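Local coordinates for protein putative rhamnosidase (Streptomyces avermitilis, PDB 3W5M) that hydrolyses terminal alpha-L-rhamnose residues from plant flavonoid glycosides and gum arabic, and carries a calcium-dependent module that binds L-rhamnose, at residues V6-P9 with V14-P17; P345-Y350 with H391-R396; D643-A648 with T761-H766. All blocks are in the same frame, centred on the assembly; numbering follows the deposited sequence.

Contact 1 (V6-P9 with V14-P17); sequences VTSP and VQRP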
loop_
_atom_site.group_PDB
_atom_site.type_symbol
_atom_site.label_atom_id
_atom_site.label_comp_id
_atom_site.label_asym_id
_atom_site.label_seq_id
_atom_site.Cartn_x
_atom_site.Cartn_y
_atom_site.Cartn_z
ATOM N N VAL A 6 -30.408 7.949 16.987
ATOM C CA VAL A 6 -29.325 7.887 16.001
ATOM C C VAL A 6 -27.993 7.977 16.733
ATOM O O VAL A 6 -27.822 8.831 17.604
ATOM C CB VAL A 6 -29.487 8.956 14.897
ATOM C CG1 VAL A 6 -28.202 9.128 14.086
ATOM C CG2 VAL A 6 -30.662 8.593 13.978
ATOM N N THR A 7 -27.067 7.078 16.409
ATOM C CA THR A 7 -25.739 7.077 17.039
ATOM C C THR A 7 -24.686 7.125 15.940
ATOM O O THR A 7 -24.801 6.407 14.949
ATOM C CB THR A 7 -25.487 5.795 17.878
ATOM O OG1 THR A 7 -25.583 4.632 17.040
ATOM C CG2 THR A 7 -26.497 5.659 18.978
ATOM N N SER A 8 -23.675 7.967 16.105
ATOM C CA SER A 8 -22.521 7.993 15.174
ATOM C C SER A 8 -22.901 8.237 13.705
ATOM O O SER A 8 -22.549 7.432 12.825
ATOM C CB SER A 8 -21.677 6.718 15.281
ATOM O OG SER A 8 -21.035 6.656 16.538
ATOM N N PRO A 9 -23.594 9.344 13.428
ATOM C CA PRO A 9 -23.887 9.531 12.014
ATOM C C PRO A 9 -22.610 9.854 11.220
ATOM O O PRO A 9 -21.639 10.373 11.767
ATOM C CB PRO A 9 -24.872 10.701 12.018
ATOM C CG PRO A 9 -24.522 11.494 13.234
ATOM C CD PRO A 9 -24.009 10.504 14.247
ATOM N N VAL A 14 -17.244 8.397 7.112
ATOM C CA VAL A 14 -16.442 8.936 8.233
ATOM C C VAL A 14 -17.226 9.978 9.052
ATOM O O VAL A 14 -18.143 10.604 8.545
ATOM C CB VAL A 14 -15.052 9.494 7.808
ATOM C CG1 VAL A 14 -14.240 8.509 6.953
ATOM C CG2 VAL A 14 -15.171 10.821 7.122
ATOM N N GLN A 15 -16.814 10.194 10.301
ATOM C CA GLN A 15 -17.389 11.241 11.106
ATOM C C GLN A 15 -16.645 12.544 10.821
ATOM O O GLN A 15 -15.416 12.593 10.877
ATOM C CB GLN A 15 -17.276 10.872 12.594
ATOM C CG GLN A 15 -18.022 9.601 12.972
ATOM C CD GLN A 15 -18.627 9.699 14.358
ATOM O OE1 GLN A 15 -17.921 9.847 15.357
ATOM N NE2 GLN A 15 -19.945 9.667 14.418
ATOM N N ARG A 16 -17.384 13.587 10.470
ATOM C CA ARG A 16 -16.784 14.930 10.280
ATOM C C ARG A 16 -15.627 15.026 9.265
ATOM O O ARG A 16 -14.536 15.513 9.591
ATOM C CB ARG A 16 -16.380 15.527 11.648
ATOM C CG ARG A 16 -17.522 15.600 12.648
ATOM C CD ARG A 16 -17.043 16.099 14.014
ATOM N NE ARG A 16 -16.111 15.127 14.581
ATOM C CZ ARG A 16 -16.458 14.059 15.304
ATOM N NH1 ARG A 16 -17.726 13.792 15.615
ATOM N NH2 ARG A 16 -15.512 13.238 15.702
ATOM N N PRO A 17 -15.850 14.577 8.014
ATOM C CA PRO A 17 -14.754 14.675 7.045
ATOM C C PRO A 17 -14.459 16.127 6.729
ATOM O O PRO A 17 -15.387 16.917 6.538
ATOM C CB PRO A 17 -15.299 13.980 5.799
ATOM C CG PRO A 17 -16.779 14.004 5.945
ATOM C CD PRO A 17 -17.061 13.968 7.437
#

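Contact 2 (P345-Y350 with H391-R396); sequences PGWTDY and HQYGER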
loop_
_atom_site.group_PDB
_atom_site.type_symbol
_atom_site.label_atom_id
_atom_site.label_comp_id
_atom_site.label_asym_id
_atom_site.label_seq_id
_atom_site.Cartn_x
_atom_site.Cartn_y
_atom_site.Cartn_z
ATOM N N PRO A 345 1.128 12.735 -0.759
ATOM C CA PRO A 345 -0.293 12.593 -0.939
ATOM C C PRO A 345 -0.694 11.147 -1.280
ATOM O O PRO A 345 -1.872 10.891 -1.459
ATOM C CB PRO A 345 -0.568 13.502 -2.145
ATOM C CG PRO A 345 0.662 13.413 -2.974
ATOM C CD PRO A 345 1.808 13.127 -2.008
ATOM N N GLY A 346 0.266 10.235 -1.382
ATOM C CA GLY A 346 -0.067 8.848 -1.770
ATOM C C GLY A 346 0.162 8.650 -3.266
ATOM O O GLY A 346 0.551 9.585 -3.957
ATOM N N TRP A 347 -0.092 7.426 -3.754
ATOM C CA TRP A 347 0.223 7.032 -5.111
ATOM C C TRP A 347 -1.054 6.968 -5.952
ATOM O O TRP A 347 -1.985 6.214 -5.639
ATOM C CB TRP A 347 0.829 5.625 -5.105
ATOM C CG TRP A 347 1.383 5.150 -6.413
ATOM C CD1 TRP A 347 1.549 5.859 -7.563
ATOM C CD2 TRP A 347 1.945 3.853 -6.654
ATOM N NE1 TRP A 347 2.151 5.074 -8.526
ATOM C CE2 TRP A 347 2.383 3.832 -8.000
ATOM C CE3 TRP A 347 2.060 2.688 -5.877
ATOM C CZ2 TRP A 347 2.966 2.697 -8.580
ATOM C CZ3 TRP A 347 2.660 1.576 -6.431
ATOM C CH2 TRP A 347 3.099 1.578 -7.779
ATOM N N THR A 348 -1.078 7.805 -6.974
ATOM C CA THR A 348 -2.059 7.716 -8.062
ATOM C C THR A 348 -1.302 7.779 -9.394
ATOM O O THR A 348 -0.088 8.068 -9.418
ATOM C CB THR A 348 -3.118 8.827 -7.993
ATOM O OG1 THR A 348 -2.477 10.113 -7.871
ATOM C CG2 THR A 348 -4.087 8.598 -6.796
ATOM N N ASP A 349 -1.989 7.525 -10.521
ATOM C CA ASP A 349 -1.338 7.836 -11.790
ATOM C C ASP A 349 -1.277 9.365 -11.952
ATOM O O ASP A 349 -2.270 10.007 -12.373
ATOM C CB ASP A 349 -2.064 7.169 -12.985
ATOM C CG ASP A 349 -1.482 7.602 -14.353
ATOM O OD1 ASP A 349 -0.546 8.431 -14.439
ATOM O OD2 ASP A 349 -2.004 7.115 -15.383
ATOM N N TYR A 350 -0.114 9.952 -11.633
ATOM C CA TYR A 350 0.006 11.406 -11.548
ATOM C C TYR A 350 -0.256 12.175 -12.857
ATOM O O TYR A 350 -0.453 13.387 -12.844
ATOM C CB TYR A 350 1.371 11.798 -10.998
ATOM C CG TYR A 350 1.647 11.192 -9.637
ATOM C CD1 TYR A 350 0.972 11.628 -8.497
ATOM C CD2 TYR A 350 2.589 10.157 -9.497
ATOM C CE1 TYR A 350 1.239 11.044 -7.238
ATOM C CE2 TYR A 350 2.842 9.578 -8.268
ATOM C CZ TYR A 350 2.185 10.049 -7.134
ATOM O OH TYR A 350 2.481 9.453 -5.916
ATOM N N HIS A 391 12.243 7.768 -11.463
ATOM C CA HIS A 391 11.722 8.670 -12.497
ATOM C C HIS A 391 10.580 8.065 -13.307
ATOM O O HIS A 391 10.515 8.254 -14.520
ATOM C CB HIS A 391 12.856 9.141 -13.415
ATOM C CG HIS A 391 14.009 9.716 -12.672
ATOM N ND1 HIS A 391 15.309 9.643 -13.129
ATOM C CD2 HIS A 391 14.063 10.355 -11.476
ATOM C CE1 HIS A 391 16.111 10.229 -12.251
ATOM N NE2 HIS A 391 15.380 10.669 -11.242
ATOM N N GLN A 392 9.687 7.332 -12.646
ATOM C CA GLN A 392 8.527 6.754 -13.344
ATOM C C GLN A 392 7.593 7.835 -13.901
ATOM O O GLN A 392 7.040 7.671 -14.977
ATOM C CB GLN A 392 7.762 5.770 -12.457
ATOM C CG GLN A 392 8.586 4.567 -11.991
ATOM C CD GLN A 392 9.125 3.749 -13.143
ATOM O OE1 GLN A 392 8.441 3.545 -14.150
ATOM N NE2 GLN A 392 10.343 3.248 -12.991
ATOM N N TYR A 393 7.432 8.950 -13.190
ATOM C CA TYR A 393 6.507 9.989 -13.632
ATOM C C TYR A 393 7.188 11.324 -13.938
ATOM O O TYR A 393 6.654 12.170 -14.671
ATOM C CB TYR A 393 5.385 10.206 -12.599
ATOM C CG TYR A 393 4.539 8.977 -12.306
ATOM C CD1 TYR A 393 4.903 8.083 -11.322
ATOM C CD2 TYR A 393 3.372 8.719 -13.033
ATOM C CE1 TYR A 393 4.129 6.970 -11.033
ATOM C CE2 TYR A 393 2.601 7.596 -12.782
ATOM C CZ TYR A 393 2.960 6.727 -11.781
ATOM O OH TYR A 393 2.196 5.616 -11.506
ATOM N N GLY A 394 8.341 11.545 -13.326
ATOM C CA GLY A 394 9.065 12.804 -13.497
ATOM C C GLY A 394 10.405 12.698 -12.801
ATOM O O GLY A 394 10.691 11.689 -12.120
ATOM N N GLU A 395 11.218 13.739 -12.943
ATOM C CA GLU A 395 12.614 13.683 -12.463
ATOM C C GLU A 395 12.820 14.358 -11.123
ATOM O O GLU A 395 13.757 14.011 -10.406
ATOM C CB GLU A 395 13.552 14.406 -13.441
ATOM C CG GLU A 395 13.454 13.965 -14.891
ATOM C CD GLU A 395 14.366 12.796 -15.213
ATOM O OE1 GLU A 395 15.510 12.767 -14.707
ATOM O OE2 GLU A 395 13.945 11.909 -15.990
ATOM N N ARG A 396 11.997 15.360 -10.832
ATOM C CA ARG A 396 12.181 16.198 -9.644
ATOM C C ARG A 396 10.852 16.337 -8.953
ATOM O O ARG A 396 9.818 16.557 -9.622
ATOM C CB ARG A 396 12.643 17.610 -10.025
ATOM C CG ARG A 396 14.062 17.690 -10.545
ATOM C CD ARG A 396 14.306 18.986 -11.296
ATOM N NE ARG A 396 14.919 18.708 -12.595
ATOM C CZ ARG A 396 14.231 18.464 -13.709
ATOM N NH1 ARG A 396 12.906 18.478 -13.689
ATOM N NH2 ARG A 396 14.865 18.218 -14.848
#

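Contact 3 (D643-A648 with T761-H766); sequences DINVFA and TAYFAH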
loop_
_atom_site.group_PDB
_atom_site.type_symbol
_atom_site.label_atom_id
_atom_site.label_comp_id
_atom_site.label_asym_id
_atom_site.label_seq_id
_atom_site.Cartn_x
_atom_site.Cartn_y
_atom_site.Cartn_z
ATOM N N ASP A 643 -4.140 -10.352 -6.370
ATOM C CA ASP A 643 -4.100 -10.480 -4.939
ATOM C C ASP A 643 -5.310 -9.849 -4.264
ATOM O O ASP A 643 -5.835 -10.383 -3.300
ATOM C CB ASP A 643 -2.799 -9.832 -4.426
ATOM C CG ASP A 643 -1.556 -10.493 -5.026
ATOM O OD1 ASP A 643 -1.469 -10.580 -6.274
ATOM O OD2 ASP A 643 -0.682 -10.954 -4.250
ATOM N N ILE A 644 -5.709 -8.668 -4.718
ATOM C CA ILE A 644 -6.858 -8.022 -4.091
ATOM C C ILE A 644 -8.186 -8.678 -4.524
ATOM O O ILE A 644 -9.128 -8.772 -3.721
ATOM C CB ILE A 644 -6.837 -6.465 -4.220
ATOM C CG1 ILE A 644 -7.885 -5.823 -3.292
ATOM C CG2 ILE A 644 -7.048 -6.017 -5.665
ATOM C CD1 ILE A 644 -7.762 -6.199 -1.813
ATOM N N ASN A 645 -8.235 -9.181 -5.753
ATOM C CA ASN A 645 -9.360 -10.010 -6.213
ATOM C C ASN A 645 -9.633 -11.095 -5.188
ATOM O O ASN A 645 -10.734 -11.194 -4.673
ATOM C CB ASN A 645 -9.065 -10.656 -7.576
ATOM C CG ASN A 645 -9.999 -11.817 -7.898
ATOM O OD1 ASN A 645 -11.193 -11.782 -7.566
ATOM N ND2 ASN A 645 -9.456 -12.864 -8.535
ATOM N N VAL A 646 -8.628 -11.898 -4.860
ATOM C CA VAL A 646 -8.872 -13.007 -3.943
ATOM C C VAL A 646 -9.158 -12.572 -2.493
ATOM O O VAL A 646 -9.933 -13.221 -1.793
ATOM C CB VAL A 646 -7.769 -14.100 -4.049
ATOM C CG1 VAL A 646 -7.471 -14.427 -5.514
ATOM C CG2 VAL A 646 -6.492 -13.688 -3.357
ATOM N N PHE A 647 -8.541 -11.474 -2.052
ATOM C CA PHE A 647 -8.600 -11.071 -0.649
ATOM C C PHE A 647 -9.718 -10.087 -0.278
ATOM O O PHE A 647 -10.045 -9.960 0.912
ATOM C CB PHE A 647 -7.233 -10.521 -0.202
ATOM C CG PHE A 647 -7.132 -10.249 1.277
ATOM C CD1 PHE A 647 -7.098 -11.322 2.191
ATOM C CD2 PHE A 647 -7.039 -8.947 1.771
ATOM C CE1 PHE A 647 -6.962 -11.096 3.552
ATOM C CE2 PHE A 647 -6.935 -8.722 3.147
ATOM C CZ PHE A 647 -6.885 -9.793 4.038
ATOM N N ALA A 648 -10.316 -9.418 -1.268
ATOM C CA ALA A 648 -11.288 -8.353 -0.969
ATOM C C ALA A 648 -12.417 -8.721 -0.000
ATOM O O ALA A 648 -12.690 -7.967 0.914
ATOM C CB ALA A 648 -11.826 -7.696 -2.233
ATOM N N THR A 761 -11.467 -19.522 -18.875
ATOM C CA THR A 761 -12.854 -19.581 -19.293
ATOM C C THR A 761 -13.789 -19.496 -18.056
ATOM O O THR A 761 -14.819 -18.852 -18.139
ATOM C CB THR A 761 -13.146 -20.814 -20.186
ATOM O OG1 THR A 761 -12.216 -20.836 -21.282
ATOM C CG2 THR A 761 -14.534 -20.681 -20.778
ATOM N N ALA A 762 -13.400 -20.076 -16.916
ATOM C CA ALA A 762 -14.198 -19.997 -15.687
ATOM C C ALA A 762 -14.338 -18.535 -15.223
ATOM O O ALA A 762 -15.445 -18.047 -14.921
ATOM C CB ALA A 762 -13.586 -20.858 -14.598
ATOM N N TYR A 763 -13.225 -17.811 -15.246
ATOM C CA TYR A 763 -13.262 -16.391 -14.855
ATOM C C TYR A 763 -14.073 -15.486 -15.792
ATOM O O TYR A 763 -14.762 -14.558 -15.331
ATOM C CB TYR A 763 -11.846 -15.853 -14.562
ATOM C CG TYR A 763 -11.603 -15.752 -13.074
ATOM C CD1 TYR A 763 -12.142 -14.682 -12.352
ATOM C CD2 TYR A 763 -10.872 -16.717 -12.371
ATOM C CE1 TYR A 763 -11.974 -14.577 -10.989
ATOM C CE2 TYR A 763 -10.689 -16.614 -10.992
ATOM C CZ TYR A 763 -11.224 -15.517 -10.307
ATOM O OH TYR A 763 -11.087 -15.357 -8.929
ATOM N N PHE A 764 -14.039 -15.784 -17.094
ATOM C CA PHE A 764 -14.833 -15.087 -18.092
ATOM C C PHE A 764 -16.337 -15.213 -17.779
ATOM O O PHE A 764 -17.062 -14.210 -17.713
ATOM C CB PHE A 764 -14.452 -15.635 -19.497
ATOM C CG PHE A 764 -15.199 -15.026 -20.673
ATOM C CD1 PHE A 764 -15.772 -13.753 -20.629
ATOM C CD2 PHE A 764 -15.285 -15.732 -21.870
ATOM C CE1 PHE A 764 -16.422 -13.221 -21.728
ATOM C CE2 PHE A 764 -15.930 -15.191 -22.979
ATOM C CZ PHE A 764 -16.500 -13.934 -22.913
ATOM N N ALA A 765 -16.797 -16.452 -17.589
ATOM C CA ALA A 765 -18.176 -16.733 -17.187
ATOM C C ALA A 765 -18.552 -16.019 -15.906
ATOM O O ALA A 765 -19.623 -15.412 -15.837
ATOM C CB ALA A 765 -18.389 -18.232 -17.004
ATOM N N HIS A 766 -17.686 -16.110 -14.894
ATOM C CA HIS A 766 -17.969 -15.522 -13.586
ATOM C C HIS A 766 -18.129 -13.998 -13.691
ATOM O O HIS A 766 -19.010 -13.408 -13.026
ATOM C CB HIS A 766 -16.855 -15.847 -12.586
ATOM C CG HIS A 766 -17.157 -15.433 -11.175
ATOM N ND1 HIS A 766 -18.252 -15.894 -10.477
ATOM C CD2 HIS A 766 -16.489 -14.612 -10.327
ATOM C CE1 HIS A 766 -18.246 -15.382 -9.258
ATOM N NE2 HIS A 766 -17.190 -14.595 -9.143
HETATM O O HOH W 1 -12.923 -13.589 -7.095
#

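Contact 1 (V6-P9 with V14-P17)
Gln15 reaches back from the loop after strand 10-11 to the loop before it, in the N-terminal immunoglobulin-like domain, a beta sandwich probably of the fibronectin type 3 kind, and sets its amide nitrogen between Ser8 and Pro9. It gives up the most surface of the residues involved, 61 Å² out of 122 Å² summed over both segments, and its contacts run chiefly through the end of the side chain. Two torsions explain the reach: CG is anti to the carbonyl carbon, and the chain, kinked at chi2 (-144°), runs out to carry NE2 to Ser8 and to the oxygen of Pro9. The one hydrogen bond between the segments runs from Gln15 NE2 to Pro9 O at 3.2 Å. It is moderately bent, with 152° at the hydrogen, and the donor approaches the oxygen obliquely, tilted 34° from the carbonyl plane. The CB of Pro9 points away from 14-17, and its backbone oxygen does the work, while CD only skirts the amide, 4.2 Å from Gln15 NE2. Ser8 supplies the other wall through carbon atoms. With its backbone in the left-handed region, it turns the chain between strands 5-6 and 10-11, both of which pair with strand 26-32. Around this link the chain changes sides of the sandwich: Thr7 bonds through its backbone to Pro30, whereas Pro17 does so to Glu109 on strand 106-110 of the other sheet. The contact lies at the surface, away from the rhamnose and calcium sites, and joins the two ends of this passage. Gln15 NE2 also packs against Ser8, 3.2 Å from its CA; Ser8 CB follows at 3.5 Å from that nitrogen, and Ser8 OG stands farther off, at 3.8 Å.

Contact 2 (P345-Y350 with H391-R396)
Tyr393 pushes its ring into the 345-350 loop, where it is met over a face by Tyr350 and at its hydroxyl by Trp347. The Tyr350 pair is T-shaped: the planes stand at 85°, centroids are 4.9 Å apart, and Tyr350 CD2 lies 3.5 Å above the Tyr393 ring plane, over the ring centre. Tyr350 is therefore the edge partner and Tyr393 the face. The Tyr350 hydroxyl donates from OH to Gly346 O (2.8 Å), which helps fix the ring's tilt; the carbonyl oxygen of Thr348 lies over one face of the Tyr350 ring. Trp347 instead approaches rim to rim. With CG anti to the backbone N (chi1 -172°), its indole swings round to aim NE1 at Tyr393 OH, giving a 3.0 Å hydrogen bond of 159° at the hydrogen, with the oxygen close to the indole plane. Asp349 touches the Tyr393 ring at its edge, OD1 to CE2 3.7 Å, but its charge is engaged by a salt bridge to Arg351. Outside the two loops, Trp380 stacks on Trp347, while the Trp347 backbone bonds to Ser626 and Lys663 of the catalytic domain. The Trp347 side chain lies about 8 Å from that of Asp630, which binds rhamnose. Trp347, Tyr350 and Tyr393 form an aromatic cluster between two loops of the rhamnosidase N-terminal domain, whose Trp347 end lies near the rhamnose-binding site.

Contact 3 (D643-A648 with T761-H766)
Asn645 and Tyr763 reach toward each other from two helices of the (alpha/alpha)6 barrel, 641-654 and 756-777, whose backbones stay well apart, 11.4 Å between the CA atoms of this pair. From Asn645, CB heads toward the other helix, and CG, anti to the backbone N (chi1 163°), lies 3.8 Å from Tyr763 OH. There the two amide atoms divide their tasks. ND2 donates to Tyr763 OH at 3.0 Å, nearly straight at 171° and with the oxygen close to the amide plane; its other bond goes to Gly694 O. OD1 bonds with Thr701 OG1 on helix 698-710, and also accepts from a water, at a distance too short to be trusted in detail. These buried polar atoms are thus matched, and the amide is fixed against rotation about CB-CG. A leucine here would probably leave Tyr763 OH, Gly694 O and Thr701 OG1 each short of a partner. Two residues earlier on the same helix, Asp643 binds rhamnose, and Trp695, another sugar-binding residue, lies about 6 Å from Asn645, side chain to side chain. The Tyr763 ring plane stands 80° from the amide, and the water oxygen lies 3.1 Å from Tyr763 OH.

The three contacts follow one another along the chain without overlap, each in a different domain: contact 1 in the N-terminal immunoglobulin-like domain, contact 2 in loops of the rhamnosidase N-terminal domain, contact 3 between helices of the catalytic barrel. No two share a strand, sheet or helix, and none touches another. Centres of contacts 2 and 3 lie 29 Å apart, with nearest atoms about 12 Å apart; contact 1 is 34 Å from each, centre to centre. Contacts 2 and 3 both lie near rhamnose-binding residues, which is consistent with the rhamnosidase N-terminal domain and the barrel meeting near the same rhamnose site, whereas contact 1 is a surface feature of a more distant domain.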